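Local coordinates for hypothetical protein DR_0824 (Deinococcus radiodurans, PDB 2IMR), which catalyses the zinc-dependent hydrolytic deamination of aminodeoxyfutalosine to futalosine, a step in menaquinone biosynthesis, and more weakly deaminates adenosine and several related nucleosides, at residues Val90-Pro95 with Trp408-Trp414; Glu108-Leu112 with His213-Thr217; Pro113-Trp117 with Glu243-Glu247. All coordinates share one frame. Numbering follows the deposited sequence.

Contact 1: residues Val90-Pro95 with Trp408-Trp414; sequences VIAPPP and WQEGFRW
Trp408 opens the C-terminal segment in extended conformation; its CA-CB bond points sideways, and the t rotamer brings the ring edge at CH2 to 3.8 Å from CG2 of Ile91. At Gln409 the chain starts a short 3-10 turn: Gln409 O accepts from Phe412 N at 2.9 Å and Glu410 O from Arg413 N at 3.0 Å, with Gly411 inside the turn. Phe412 is buried in the m rotamer, CD2 3.8 Å from Pro93 CA. Its carbonyl turns to the other segment, where Val90 and Ile91 are extended, and Phe412 O accepts from Ala92 N at 2.8 Å and meets Ile91 CA in a CA-H...O contact of 3.1 Å. A second such contact joins Phe412 CA to Ala92 O at 3.3 Å. Arg413 faces Ile91, CA to CA 4.8 Å, as the non-hydrogen-bonded pair of a single antiparallel bridge, flanked by the Ala92 N bond and by Trp414 N to Val90 O at 3.2 Å. On its other side Ile91 pairs with Val45 and Tyr47, so the C-terminal tail joins the small beta domain, built from N- and C-terminal chain, that accompanies amidohydrolase barrels. The CA-CB bond of Arg413 points away, and its NE forms a salt bridge with Glu415. Trp414, also m, places Val90 CG1 over its six-membered ring, 3.6 Å from the centroid, a CH-pi contact. Prolines 93-95 have no amide to continue the pairing; instead Trp414 NE1 donates to Ala92 O at 2.9 Å and weakly to Pro93 O at 3.3 Å, and Trp414 CZ2 touches Pro95 CD at 3.6 Å.

Contact 2: residues Glu108-Leu112 with His213-Thr217; sequences EFQAL and HTPFT
A water bridges the polar groups of the two segments: it donates to Glu108 OE1 at 2.7 Å and lies 2.8 Å from His213 NE2, to which it is also hydrogen-bonded. Glu108-Ala111 belong to a helix that begins earlier in the chain, and Leu112 N bonds to Phe109 O at 3.2 Å, whereas His213-Thr217 form an irregular loop after a barrel strand. The backbones stay well apart, CA to CA 8.5 Å for Glu108 with His213 and 7.6 Å for Ala111 with Thr217, so side chains fill the gap. Leu112, in the mt rotamer, is long and branched enough to span it, placing CD1 3.9 Å from His213 CE1 and CD2 3.6 Å from Phe216 CE1. The small Ala111 allows its CB to come within 4.4 Å of Thr217 CG2. Glu108 takes chi1 p, its CB 3.9 Å from His213 NE2, and its OE2 accepts from Ser105 N.

On the ND1 side the histidine is held by two threonines. Its t rotamer puts ND1 2.7 Å from Thr217 OG1, hydrogen-bonded, and that hydroxyl is bonded to Thr214 OG1 at 2.7 Å. Thr214 OG1 accepts from Phe216 N at 3.2 Å, an ST turn that bends the loop through Pro215. Loops following barrel strands line the active site in this TIM-barrel family; His213 is a predicted substrate-binding residue, and Glu108 lies near zinc ligand His101 and Glu175, another predicted substrate binder. Both imidazole nitrogens thus have polar partners, which fixes the ring's orientation, and the water on NE2 connects it to the Glu108 carboxylate near the zinc site.

Contact 3: residues Pro113-Trp117 with Glu243-Glu247; sequences PYFQW and EHPTE
Pro113-Gln116 make roughly one weakly bonded helical turn, with Trp117 N bonded to Pro113 O at 3.3 Å, and Glu243-Glu247 lead from a loop into a helix, with Glu247 N bonded to His244 O at 2.9 Å. The two come closest at Tyr114 and His244, CA to CA 7.5 Å. In the TIM-barrel amidohydrolase fold this places a helical turn after the first barrel strand (100-101) against the loop following strand 238-241, beside the zinc site. His244, extended at -108/147, is the N-cap: its ND1 accepts from Thr246 N at 3.2 Å and is hydrogen-bonded to Thr246 OG1 at 2.6 Å. Proline suits the next position, the helix's first turn, where no amide donor is needed.

The t rotamer lays the His244 ring beside that of Tyr114, whose chi1 is p, in an offset stack with centroids 4.7 Å apart and planes at 17°. Each ring also receives the other's CB in a CH-pi contact: His244 CB is 3.6 Å from the tyrosine centroid, Tyr114 CB 3.8 Å from the imidazole centroid. Trp117 completes the aromatic cluster, offset edge-to-face on His244, centroids 5.6 Å apart and planes at 72°, with CZ3 3.7 Å from His244 CE1.

Glu243, probably the catalytic proton donor as in its relatives, is extended (tt), its side chain about 4 Å from that of zinc ligand Asp354 at the nearest atoms; Phe115 CE1 lies 4.0 Å from Glu243 OE1. A water accepts from His244 N at 2.8 Å, donates to Glu247 OE1 at 2.7 Å and donates weakly to Tyr114 OH at 2.9 Å. Tyr114 OH in turn donates to Glu243 OE1 at 2.7 Å.

From the N terminus the chain builds the small beta domain, and residues 90-95 then lead toward the barrel. Contact 1 closes the longest loop, since its partner 408-414 returns near the C terminus; the other two nest within it. Residues 108-112 and 113-117 follow directly on each other, and their partners 213-217 and 243-247 come in the same order, so contacts 2 and 3 cross. They touch where Phe109 packs on Phe115 and Phe216 on Glu247, their centres about 10 Å apart, and tie loops after two barrel strands to one early helical region. Contact 1 lies about 36 Å from both, centre to centre, across the chain's centre.

Contact 1: residues Val90-Pro95 with Trp408-Trp414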
loop_
_atom_site.group_PDB
_atom_site.type_symbol
_atom_site.label_atom_id
_atom_site.label_comp_id
_atom_site.label_asym_id
_atom_site.label_seq_id
_atom_site.Cartn_x
_atom_site.Cartn_y
_atom_site.Cartn_z
ATOM N N VAL A 90 9.203 -10.533 -16.087
ATOM C CA VAL A 90 7.819 -10.112 -16.106
ATOM C C VAL A 90 7.358 -9.210 -17.237
ATOM O O VAL A 90 8.036 -8.250 -17.616
ATOM C CB VAL A 90 7.463 -9.392 -14.775
ATOM C CG1 VAL A 90 6.011 -8.940 -14.791
ATOM C CG2 VAL A 90 7.744 -10.317 -13.591
ATOM N N ILE A 91 6.190 -9.540 -17.772
ATOM C CA ILE A 91 5.552 -8.733 -18.796
ATOM C C ILE A 91 4.174 -8.460 -18.219
ATOM O O ILE A 91 3.388 -9.391 -18.009
ATOM C CB ILE A 91 5.396 -9.466 -20.142
ATOM C CG1 ILE A 91 6.768 -9.662 -20.792
ATOM C CG2 ILE A 91 4.497 -8.653 -21.055
ATOM C CD1 ILE A 91 6.722 -10.349 -22.144
ATOM N N ALA A 92 3.891 -7.191 -17.941
ATOM C CA ALA A 92 2.611 -6.801 -17.364
ATOM C C ALA A 92 2.484 -5.288 -17.303
ATOM O O ALA A 92 3.474 -4.567 -17.445
ATOM C CB ALA A 92 2.475 -7.389 -15.950
ATOM N N PRO A 93 1.258 -4.781 -17.099
ATOM C CA PRO A 93 1.077 -3.333 -17.024
ATOM C C PRO A 93 1.946 -2.810 -15.883
ATOM O O PRO A 93 2.351 -3.584 -15.012
ATOM C CB PRO A 93 -0.414 -3.190 -16.723
ATOM C CG PRO A 93 -1.007 -4.393 -17.399
ATOM C CD PRO A 93 -0.037 -5.481 -17.024
ATOM N N PRO A 94 2.261 -1.503 -15.880
ATOM C CA PRO A 94 3.088 -0.971 -14.793
ATOM C C PRO A 94 2.387 -1.218 -13.459
ATOM O O PRO A 94 1.179 -1.013 -13.339
ATOM C CB PRO A 94 3.201 0.512 -15.138
ATOM C CG PRO A 94 1.950 0.782 -15.924
ATOM C CD PRO A 94 1.855 -0.433 -16.803
ATOM N N PRO A 95 3.138 -1.662 -12.442
ATOM C CA PRO A 95 2.542 -1.933 -11.132
ATOM C C PRO A 95 2.077 -0.703 -10.368
ATOM O O PRO A 95 2.567 0.406 -10.571
ATOM C CB PRO A 95 3.652 -2.677 -10.403
ATOM C CG PRO A 95 4.885 -1.997 -10.928
ATOM C CD PRO A 95 4.595 -1.898 -12.415
ATOM N N TRP A 408 1.486 -2.359 -28.397
ATOM C CA TRP A 408 2.510 -2.949 -27.539
ATOM C C TRP A 408 3.361 -1.813 -26.982
ATOM O O TRP A 408 3.916 -1.021 -27.741
ATOM C CB TRP A 408 3.400 -3.916 -28.328
ATOM C CG TRP A 408 4.638 -4.335 -27.570
ATOM C CD1 TRP A 408 5.933 -4.019 -27.875
ATOM C CD2 TRP A 408 4.689 -5.111 -26.364
ATOM N NE1 TRP A 408 6.786 -4.553 -26.935
ATOM C CE2 TRP A 408 6.049 -5.228 -25.998
ATOM C CE3 TRP A 408 3.719 -5.721 -25.558
ATOM C CZ2 TRP A 408 6.464 -5.927 -24.859
ATOM C CZ3 TRP A 408 4.131 -6.419 -24.426
ATOM C CH2 TRP A 408 5.492 -6.514 -24.088
ATOM N N GLN A 409 3.458 -1.734 -25.659
ATOM C CA GLN A 409 4.242 -0.683 -25.021
ATOM C C GLN A 409 5.450 -1.241 -24.284
ATOM O O GLN A 409 5.364 -2.268 -23.612
ATOM C CB GLN A 409 3.374 0.108 -24.038
ATOM C CG GLN A 409 2.229 0.871 -24.686
ATOM C CD GLN A 409 1.480 1.743 -23.696
ATOM O OE1 GLN A 409 0.552 2.466 -24.065
ATOM N NE2 GLN A 409 1.881 1.681 -22.428
ATOM N N GLU A 410 6.580 -0.557 -24.415
ATOM C CA GLU A 410 7.801 -0.988 -23.755
ATOM C C GLU A 410 7.584 -0.997 -22.245
ATOM O O GLU A 410 8.278 -1.694 -21.511
ATOM C CB GLU A 410 8.956 -0.052 -24.117
ATOM C CG GLU A 410 10.313 -0.585 -23.700
ATOM C CD GLU A 410 11.463 0.210 -24.289
ATOM O OE1 GLU A 410 12.107 0.979 -23.541
ATOM O OE2 GLU A 410 11.716 0.062 -25.504
ATOM N N GLY A 411 6.608 -0.217 -21.789
ATOM C CA GLY A 411 6.309 -0.158 -20.367
ATOM C C GLY A 411 5.815 -1.478 -19.798
ATOM O O GLY A 411 5.816 -1.670 -18.580
ATOM N N PHE A 412 5.391 -2.391 -20.672
ATOM C CA PHE A 412 4.887 -3.698 -20.244
ATOM C C PHE A 412 6.024 -4.671 -19.986
ATOM O O PHE A 412 5.838 -5.709 -19.355
ATOM C CB PHE A 412 3.971 -4.293 -21.319
ATOM C CG PHE A 412 2.739 -3.482 -21.589
ATOM C CD1 PHE A 412 2.083 -3.586 -22.812
ATOM C CD2 PHE A 412 2.222 -2.632 -20.620
ATOM C CE1 PHE A 412 0.926 -2.851 -23.067
ATOM C CE2 PHE A 412 1.067 -1.894 -20.862
ATOM C CZ PHE A 412 0.417 -2.004 -22.089
ATOM N N ARG A 413 7.200 -4.339 -20.497
ATOM C CA ARG A 413 8.370 -5.187 -20.339
ATOM C C ARG A 413 9.183 -4.648 -19.150
ATOM O O ARG A 413 10.041 -3.781 -19.308
ATOM C CB ARG A 413 9.172 -5.144 -21.642
ATOM C CG ARG A 413 10.245 -6.184 -21.784
ATOM C CD ARG A 413 10.656 -6.309 -23.263
ATOM N NE ARG A 413 11.884 -7.078 -23.400
ATOM C CZ ARG A 413 12.411 -7.456 -24.558
ATOM N NH1 ARG A 413 11.815 -7.140 -25.705
ATOM N NH2 ARG A 413 13.541 -8.149 -24.563
ATOM N N TRP A 414 8.907 -5.179 -17.963
ATOM C CA TRP A 414 9.569 -4.727 -16.741
ATOM C C TRP A 414 11.097 -4.703 -16.736
ATOM O O TRP A 414 11.696 -3.853 -16.074
ATOM C CB TRP A 414 9.070 -5.551 -15.552
ATOM C CG TRP A 414 7.635 -5.286 -15.191
ATOM C CD1 TRP A 414 6.683 -4.694 -15.973
ATOM C CD2 TRP A 414 6.981 -5.643 -13.966
ATOM N NE1 TRP A 414 5.478 -4.660 -15.312
ATOM C CE2 TRP A 414 5.631 -5.237 -14.078
ATOM C CE3 TRP A 414 7.403 -6.270 -12.785
ATOM C CZ2 TRP A 414 4.698 -5.437 -13.052
ATOM C CZ3 TRP A 414 6.471 -6.471 -11.759
ATOM C CH2 TRP A 414 5.136 -6.053 -11.905
#

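Contact 2: residues Glu108-Leu112 with His213-Thr217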
loop_
_atom_site.group_PDB
_atom_site.type_symbol
_atom_site.label_atom_id
_atom_site.label_comp_id
_atom_site.label_asym_id
_atom_site.label_seq_id
_atom_site.Cartn_x
_atom_site.Cartn_y
_atom_site.Cartn_z
ATOM N N GLU A 108 5.134 12.060 13.019
ATOM C CA GLU A 108 4.812 10.647 12.900
ATOM C C GLU A 108 6.020 9.749 13.168
ATOM O O GLU A 108 5.856 8.582 13.513
ATOM C CB GLU A 108 4.144 10.344 11.542
ATOM C CG GLU A 108 4.946 10.642 10.302
ATOM C CD GLU A 108 4.076 10.656 9.047
ATOM O OE1 GLU A 108 3.318 9.681 8.814
ATOM O OE2 GLU A 108 4.152 11.643 8.291
ATOM N N PHE A 109 7.229 10.293 13.025
ATOM C CA PHE A 109 8.448 9.538 13.313
ATOM C C PHE A 109 8.605 9.476 14.833
ATOM O O PHE A 109 8.903 8.426 15.400
ATOM C CB PHE A 109 9.678 10.231 12.718
ATOM C CG PHE A 109 9.951 9.866 11.287
ATOM C CD1 PHE A 109 10.710 8.741 10.974
ATOM C CD2 PHE A 109 9.436 10.636 10.251
ATOM C CE1 PHE A 109 10.952 8.387 9.644
ATOM C CE2 PHE A 109 9.670 10.293 8.920
ATOM C CZ PHE A 109 10.430 9.164 8.618
ATOM N N GLN A 110 8.392 10.617 15.483
ATOM C CA GLN A 110 8.513 10.712 16.932
ATOM C C GLN A 110 7.492 9.839 17.653
ATOM O O GLN A 110 7.770 9.309 18.726
ATOM C CB GLN A 110 8.350 12.169 17.383
ATOM C CG GLN A 110 9.509 13.077 16.978
ATOM C CD GLN A 110 9.391 14.477 17.556
ATOM O OE1 GLN A 110 8.522 15.261 17.157
ATOM N NE2 GLN A 110 10.264 14.799 18.508
ATOM N N ALA A 111 6.315 9.687 17.058
ATOM C CA ALA A 111 5.252 8.888 17.660
ATOM C C ALA A 111 5.521 7.384 17.635
ATOM O O ALA A 111 4.963 6.641 18.439
ATOM C CB ALA A 111 3.937 9.182 16.958
ATOM N N LEU A 112 6.373 6.939 16.717
ATOM C CA LEU A 112 6.674 5.515 16.583
ATOM C C LEU A 112 8.105 5.154 16.999
ATOM O O LEU A 112 9.054 5.312 16.228
ATOM C CB LEU A 112 6.413 5.081 15.137
ATOM C CG LEU A 112 5.027 5.464 14.595
ATOM C CD1 LEU A 112 4.833 4.888 13.195
ATOM C CD2 LEU A 112 3.946 4.941 15.533
ATOM N N HIS A 213 -3.973 7.278 11.234
ATOM C CA HIS A 213 -2.595 6.783 11.353
ATOM C C HIS A 213 -2.416 5.324 11.776
ATOM O O HIS A 213 -1.967 4.490 10.983
ATOM C CB HIS A 213 -1.804 7.704 12.293
ATOM C CG HIS A 213 -0.325 7.465 12.281
ATOM N ND1 HIS A 213 0.426 7.410 13.435
ATOM C CD2 HIS A 213 0.548 7.315 11.255
ATOM C CE1 HIS A 213 1.700 7.241 13.122
ATOM N NE2 HIS A 213 1.800 7.181 11.805
ATOM N N THR A 214 -2.735 5.024 13.030
ATOM C CA THR A 214 -2.614 3.667 13.555
ATOM C C THR A 214 -3.690 3.486 14.613
ATOM O O THR A 214 -4.371 4.444 14.984
ATOM C CB THR A 214 -1.258 3.422 14.250
ATOM O OG1 THR A 214 -1.204 4.185 15.463
ATOM C CG2 THR A 214 -0.083 3.822 13.335
ATOM N N PRO A 215 -3.850 2.255 15.124
ATOM C CA PRO A 215 -4.874 2.032 16.150
ATOM C C PRO A 215 -4.486 2.627 17.504
ATOM O O PRO A 215 -5.326 2.737 18.394
ATOM C CB PRO A 215 -4.979 0.505 16.223
ATOM C CG PRO A 215 -4.457 0.035 14.886
ATOM C CD PRO A 215 -3.304 0.974 14.641
ATOM N N PHE A 216 -3.218 3.004 17.665
ATOM C CA PHE A 216 -2.772 3.553 18.942
ATOM C C PHE A 216 -2.379 5.028 18.935
ATOM O O PHE A 216 -2.054 5.581 19.985
ATOM C CB PHE A 216 -1.630 2.703 19.513
ATOM C CG PHE A 216 -0.432 2.609 18.618
ATOM C CD1 PHE A 216 0.613 3.520 18.735
ATOM C CD2 PHE A 216 -0.349 1.610 17.653
ATOM C CE1 PHE A 216 1.728 3.436 17.901
ATOM C CE2 PHE A 216 0.764 1.519 16.814
ATOM C CZ PHE A 216 1.803 2.434 16.940
ATOM N N THR A 217 -2.401 5.665 17.763
ATOM C CA THR A 217 -2.082 7.090 17.687
ATOM C C THR A 217 -3.350 7.874 17.341
ATOM O O THR A 217 -3.305 9.076 17.065
ATOM C CB THR A 217 -0.992 7.386 16.629
ATOM O OG1 THR A 217 -1.401 6.870 15.359
ATOM C CG2 THR A 217 0.325 6.750 17.032
HETATM O O HOH W 1 3.822 7.265 9.831
#

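Contact 3: residues Pro113-Trp117 with Glu243-Glu247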
loop_
_atom_site.group_PDB
_atom_site.type_symbol
_atom_site.label_atom_id
_atom_site.label_comp_id
_atom_site.label_asym_id
_atom_site.label_seq_id
_atom_site.Cartn_x
_atom_site.Cartn_y
_atom_site.Cartn_z
ATOM N N PRO A 113 8.271 4.643 18.228
ATOM C CA PRO A 113 9.564 4.249 18.793
ATOM C C PRO A 113 10.454 3.376 17.913
ATOM O O PRO A 113 11.654 3.635 17.800
ATOM C CB PRO A 113 9.168 3.545 20.088
ATOM C CG PRO A 113 7.964 4.314 20.512
ATOM C CD PRO A 113 7.195 4.431 19.214
ATOM N N TYR A 114 9.877 2.353 17.286
ATOM C CA TYR A 114 10.672 1.455 16.457
ATOM C C TYR A 114 11.292 2.101 15.223
ATOM O O TYR A 114 12.226 1.549 14.639
ATOM C CB TYR A 114 9.862 0.208 16.078
ATOM C CG TYR A 114 8.540 0.472 15.407
ATOM C CD1 TYR A 114 8.441 0.522 14.017
ATOM C CD2 TYR A 114 7.377 0.650 16.162
ATOM C CE1 TYR A 114 7.226 0.735 13.393
ATOM C CE2 TYR A 114 6.149 0.869 15.545
ATOM C CZ TYR A 114 6.083 0.909 14.157
ATOM O OH TYR A 114 4.876 1.118 13.532
ATOM N N PHE A 115 10.788 3.264 14.821
ATOM C CA PHE A 115 11.381 3.956 13.684
ATOM C C PHE A 115 12.711 4.528 14.168
ATOM O O PHE A 115 13.695 4.563 13.431
ATOM C CB PHE A 115 10.489 5.104 13.197
ATOM C CG PHE A 115 9.589 4.732 12.054
ATOM C CD1 PHE A 115 8.579 3.790 12.221
ATOM C CD2 PHE A 115 9.747 5.331 10.811
ATOM C CE1 PHE A 115 7.737 3.453 11.167
ATOM C CE2 PHE A 115 8.909 4.998 9.745
ATOM C CZ PHE A 115 7.900 4.056 9.927
ATOM N N GLN A 116 12.723 4.972 15.420
ATOM C CA GLN A 116 13.912 5.552 16.029
ATOM C C GLN A 116 15.007 4.509 16.237
ATOM O O GLN A 116 16.197 4.826 16.190
ATOM C CB GLN A 116 13.549 6.180 17.378
ATOM C CG GLN A 116 12.452 7.235 17.307
ATOM C CD GLN A 116 12.811 8.381 16.383
ATOM O OE1 GLN A 116 13.889 8.969 16.498
ATOM N NE2 GLN A 116 11.907 8.709 15.462
ATOM N N TRP A 117 14.605 3.264 16.468
ATOM C CA TRP A 117 15.570 2.197 16.696
ATOM C C TRP A 117 16.408 1.894 15.459
ATOM O O TRP A 117 17.439 1.228 15.551
ATOM C CB TRP A 117 14.859 0.928 17.183
ATOM C CG TRP A 117 14.049 1.150 18.433
ATOM C CD1 TRP A 117 14.230 2.138 19.360
ATOM C CD2 TRP A 117 12.933 0.373 18.890
ATOM N NE1 TRP A 117 13.295 2.028 20.359
ATOM C CE2 TRP A 117 12.486 0.954 20.098
ATOM C CE3 TRP A 117 12.264 -0.756 18.395
ATOM C CZ2 TRP A 117 11.399 0.445 20.820
ATOM C CZ3 TRP A 117 11.179 -1.262 19.116
ATOM C CH2 TRP A 117 10.760 -0.660 20.313
ATOM N N GLU A 243 2.086 -3.274 12.483
ATOM C CA GLU A 243 3.342 -3.213 11.746
ATOM C C GLU A 243 4.512 -3.861 12.476
ATOM O O GLU A 243 5.192 -4.711 11.908
ATOM C CB GLU A 243 3.692 -1.760 11.403
ATOM C CG GLU A 243 5.018 -1.625 10.649
ATOM C CD GLU A 243 5.332 -0.202 10.253
ATOM O OE1 GLU A 243 4.783 0.726 10.884
ATOM O OE2 GLU A 243 6.144 -0.008 9.322
ATOM N N HIS A 244 4.736 -3.472 13.733
ATOM C CA HIS A 244 5.843 -4.004 14.530
ATOM C C HIS A 244 5.313 -4.943 15.622
ATOM O O HIS A 244 4.218 -4.742 16.139
ATOM C CB HIS A 244 6.617 -2.830 15.150
ATOM C CG HIS A 244 7.975 -3.191 15.666
ATOM N ND1 HIS A 244 8.191 -3.649 16.947
ATOM C CD2 HIS A 244 9.190 -3.167 15.066
ATOM C CE1 HIS A 244 9.480 -3.892 17.114
ATOM N NE2 HIS A 244 10.107 -3.608 15.987
ATOM N N PRO A 245 6.077 -5.992 15.973
ATOM C CA PRO A 245 5.599 -6.911 17.011
ATOM C C PRO A 245 5.269 -6.257 18.351
ATOM O O PRO A 245 4.395 -6.735 19.076
ATOM C CB PRO A 245 6.729 -7.942 17.119
ATOM C CG PRO A 245 7.941 -7.196 16.645
ATOM C CD PRO A 245 7.401 -6.406 15.475
ATOM N N THR A 246 5.958 -5.166 18.677
ATOM C CA THR A 246 5.715 -4.475 19.937
ATOM C C THR A 246 4.328 -3.823 19.991
ATOM O O THR A 246 3.861 -3.435 21.065
ATOM C CB THR A 246 6.808 -3.417 20.213
ATOM O OG1 THR A 246 6.999 -2.599 19.055
ATOM C CG2 THR A 246 8.127 -4.101 20.565
ATOM N N GLU A 247 3.669 -3.701 18.841
ATOM C CA GLU A 247 2.324 -3.132 18.809
ATOM C C GLU A 247 1.363 -4.206 19.320
ATOM O O GLU A 247 0.480 -3.940 20.143
ATOM C CB GLU A 247 1.930 -2.723 17.385
ATOM C CG GLU A 247 0.518 -2.131 17.295
ATOM C CD GLU A 247 0.083 -1.841 15.869
ATOM O OE1 GLU A 247 0.951 -1.472 15.052
ATOM O OE2 GLU A 247 -1.127 -1.966 15.570
HETATM O O HOH W 2 3.649 -1.143 14.903
#